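PDB 1ZNP: hypothetical protein Atu3615 from Agrobacterium tumefaciens str. C58, which is of unknown function but belongs to the cupin superfamily (DUF985), whose beta-barrel fold often builds a small-molecule or metal-binding pocket. Local coordinates for the interface of chains A and B. Sequence-based numbering; all coordinates share one arbitrary frame. Chains: chain A/B, hypothetical protein Atu3615.

The interface of chains A and B. Residues chain A 74, 86-88, 95-96, 114; chain B 74, 86-88, 95-96, 114.
This is a two-fold symmetric homodimer patch, one part of the contact that joins the two chains of the deposited assembly, though the structure alone does not prove a dimer in solution. The two 85-89 strands meet at A:Phe87 and B:Phe87, and each 95-96 loop lies against the other chain's strand 85-89 and residues 74 and 114. Close to the axis the A:Phe87 and B:Phe87 rings meet edge to face, centroids 5.5 Å apart and planes turned by 57°. Their torsions break the symmetry: A:Phe87 has CG beside its backbone N (chi1 -54°), whereas B:Phe87 is swung to chi1 -142°. That swing lays the face of the B:Phe87 ring over the backbone of A:Thr86, whose carbonyl O sits 3.1 Å above the ring plane towards the rim. In the twin position A:Phe87 offers CD1 to B:Thr86 O at 3.4 Å. Alongside, the hydroxyl A:Thr88 OG1 makes a weak hydrogen bond to the carbonyl B:Gly96 O (3.0 Å), and B:Thr88 OG1 lies 3.1 Å from A:Gly96 O, a reasonable hydrogen bond. Two linked waters run between the halves, water 2 joining A:Thr88 OG1 to B:Glu95 O and water 1 joining B:Thr88 OG1 to A:Glu95 O. Farther out, the B:Leu114 CD2 methyl touches A:Glu95 O at 3.6 Å, and A:Ala74 CB packs on B:Gly96 CA. Each chain contributes strands 73-78 and 85-89, the loop before strand 97-98, and the turn between strands 108-113 and 117-124.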
loop_
_atom_site.group_PDB
_atom_site.type_symbol
_atom_site.label_atom_id
_atom_site.label_comp_id
_atom_site.label_asym_id
_atom_site.label_seq_id
_atom_site.Cartn_x
_atom_site.Cartn_y
_atom_site.Cartn_z
ATOM N N ALA A 74 -9.153 2.193 4.621
ATOM C CA ALA A 74 -8.598 1.321 3.607
ATOM C C ALA A 74 -8.705 2.154 2.327
ATOM O O ALA A 74 -9.806 2.481 1.871
ATOM C CB ALA A 74 -9.402 0.071 3.496
ATOM N N THR A 86 -3.707 -1.562 -2.045
ATOM C CA THR A 86 -4.490 -1.119 -0.900
ATOM C C THR A 86 -3.598 -0.735 0.264
ATOM O O THR A 86 -2.772 -1.524 0.727
ATOM C CB THR A 86 -5.474 -2.217 -0.447
ATOM O OG1 THR A 86 -6.400 -2.487 -1.507
ATOM C CG2 THR A 86 -6.244 -1.770 0.803
ATOM N N PHE A 87 -3.770 0.490 0.738
ATOM C CA PHE A 87 -2.972 0.979 1.846
ATOM C C PHE A 87 -3.864 1.276 3.032
ATOM O O PHE A 87 -4.974 1.772 2.876
ATOM C CB PHE A 87 -2.226 2.252 1.425
ATOM C CG PHE A 87 -1.418 2.085 0.175
ATOM C CD1 PHE A 87 -0.270 1.289 0.169
ATOM C CD2 PHE A 87 -1.821 2.689 -1.014
ATOM C CE1 PHE A 87 0.466 1.097 -1.005
ATOM C CE2 PHE A 87 -1.093 2.503 -2.191
ATOM C CZ PHE A 87 0.052 1.708 -2.185
ATOM N N THR A 88 -3.390 0.944 4.220
ATOM C CA THR A 88 -4.147 1.231 5.416
ATOM C C THR A 88 -3.667 2.605 5.871
ATOM O O THR A 88 -2.520 2.781 6.278
ATOM C CB THR A 88 -3.907 0.172 6.511
ATOM O OG1 THR A 88 -4.388 -1.097 6.046
ATOM C CG2 THR A 88 -4.678 0.522 7.772
ATOM N N GLU A 95 2.394 -0.889 12.745
ATOM C CA GLU A 95 1.528 -2.007 12.387
ATOM C C GLU A 95 1.078 -1.978 10.921
ATOM O O GLU A 95 -0.005 -2.448 10.579
ATOM C CB GLU A 95 0.316 -1.997 13.325
ATOM C CG GLU A 95 0.698 -1.781 14.796
ATOM C CD GLU A 95 -0.493 -1.448 15.686
ATOM O OE1 GLU A 95 -0.270 -1.069 16.864
ATOM O OE2 GLU A 95 -1.651 -1.560 15.212
ATOM N N GLY A 96 1.909 -1.421 10.050
ATOM C CA GLY A 96 1.563 -1.381 8.642
ATOM C C GLY A 96 0.741 -0.182 8.209
ATOM O O GLY A 96 0.230 -0.162 7.096
ATOM N N LEU A 114 -12.683 1.975 8.549
ATOM C CA LEU A 114 -12.644 0.651 9.152
ATOM C C LEU A 114 -13.285 0.641 10.534
ATOM O O LEU A 114 -13.197 -0.340 11.265
ATOM C CB LEU A 114 -11.201 0.155 9.231
ATOM C CG LEU A 114 -10.511 0.128 7.868
ATOM C CD1 LEU A 114 -9.093 -0.382 8.005
ATOM C CD2 LEU A 114 -11.292 -0.758 6.917
ATOM N N ALA B 74 4.484 -6.151 6.997
ATOM C CA ALA B 74 4.552 -4.765 6.567
ATOM C C ALA B 74 5.583 -4.768 5.440
ATOM O O ALA B 74 6.759 -4.976 5.684
ATOM C CB ALA B 74 5.017 -3.897 7.692
ATOM N N THR B 86 3.965 1.718 2.041
ATOM C CA THR B 86 3.885 0.616 2.985
ATOM C C THR B 86 2.598 -0.161 2.834
ATOM O O THR B 86 1.498 0.383 2.943
ATOM C CB THR B 86 4.027 1.116 4.436
ATOM O OG1 THR B 86 5.289 1.782 4.573
ATOM C CG2 THR B 86 3.974 -0.052 5.430
ATOM N N PHE B 87 2.754 -1.457 2.599
ATOM C CA PHE B 87 1.631 -2.350 2.380
ATOM C C PHE B 87 1.518 -3.343 3.532
ATOM O O PHE B 87 2.526 -3.752 4.116
ATOM C CB PHE B 87 1.870 -3.114 1.073
ATOM C CG PHE B 87 0.638 -3.342 0.256
ATOM C CD1 PHE B 87 -0.475 -4.011 0.796
ATOM C CD2 PHE B 87 0.592 -2.928 -1.077
ATOM C CE1 PHE B 87 -1.621 -4.268 0.020
ATOM C CE2 PHE B 87 -0.550 -3.180 -1.870
ATOM C CZ PHE B 87 -1.662 -3.854 -1.319
ATOM N N THR B 88 0.295 -3.717 3.877
ATOM C CA THR B 88 0.092 -4.704 4.917
ATOM C C THR B 88 -0.280 -5.971 4.143
ATOM O O THR B 88 -1.352 -6.066 3.566
ATOM C CB THR B 88 -1.036 -4.284 5.890
ATOM O OG1 THR B 88 -0.659 -3.082 6.565
ATOM C CG2 THR B 88 -1.264 -5.339 6.936
ATOM N N GLU B 95 -9.876 -5.452 6.226
ATOM C CA GLU B 95 -9.134 -4.678 7.215
ATOM C C GLU B 95 -7.996 -3.894 6.568
ATOM O O GLU B 95 -7.026 -3.531 7.230
ATOM C CB GLU B 95 -8.553 -5.621 8.264
ATOM C CG GLU B 95 -9.531 -6.667 8.738
ATOM C CD GLU B 95 -10.467 -6.148 9.794
ATOM O OE1 GLU B 95 -10.183 -6.371 10.995
ATOM O OE2 GLU B 95 -11.476 -5.510 9.425
ATOM N N GLY B 96 -8.105 -3.655 5.269
ATOM C CA GLY B 96 -7.080 -2.894 4.579
ATOM C C GLY B 96 -5.846 -3.695 4.228
ATOM O O GLY B 96 -4.802 -3.129 3.891
ATOM N N LEU B 114 4.531 -8.552 11.481
ATOM C CA LEU B 114 3.854 -7.724 12.456
ATOM C C LEU B 114 3.473 -8.608 13.645
ATOM O O LEU B 114 2.684 -8.216 14.508
ATOM C CB LEU B 114 2.617 -7.083 11.807
ATOM C CG LEU B 114 2.729 -5.639 11.267
ATOM C CD1 LEU B 114 4.167 -5.276 10.942
ATOM C CD2 LEU B 114 1.841 -5.479 10.035
HETATM O O HOH W 1 -2.167 -1.855 8.766
HETATM O O HOH W 2 -4.418 -3.280 7.810
#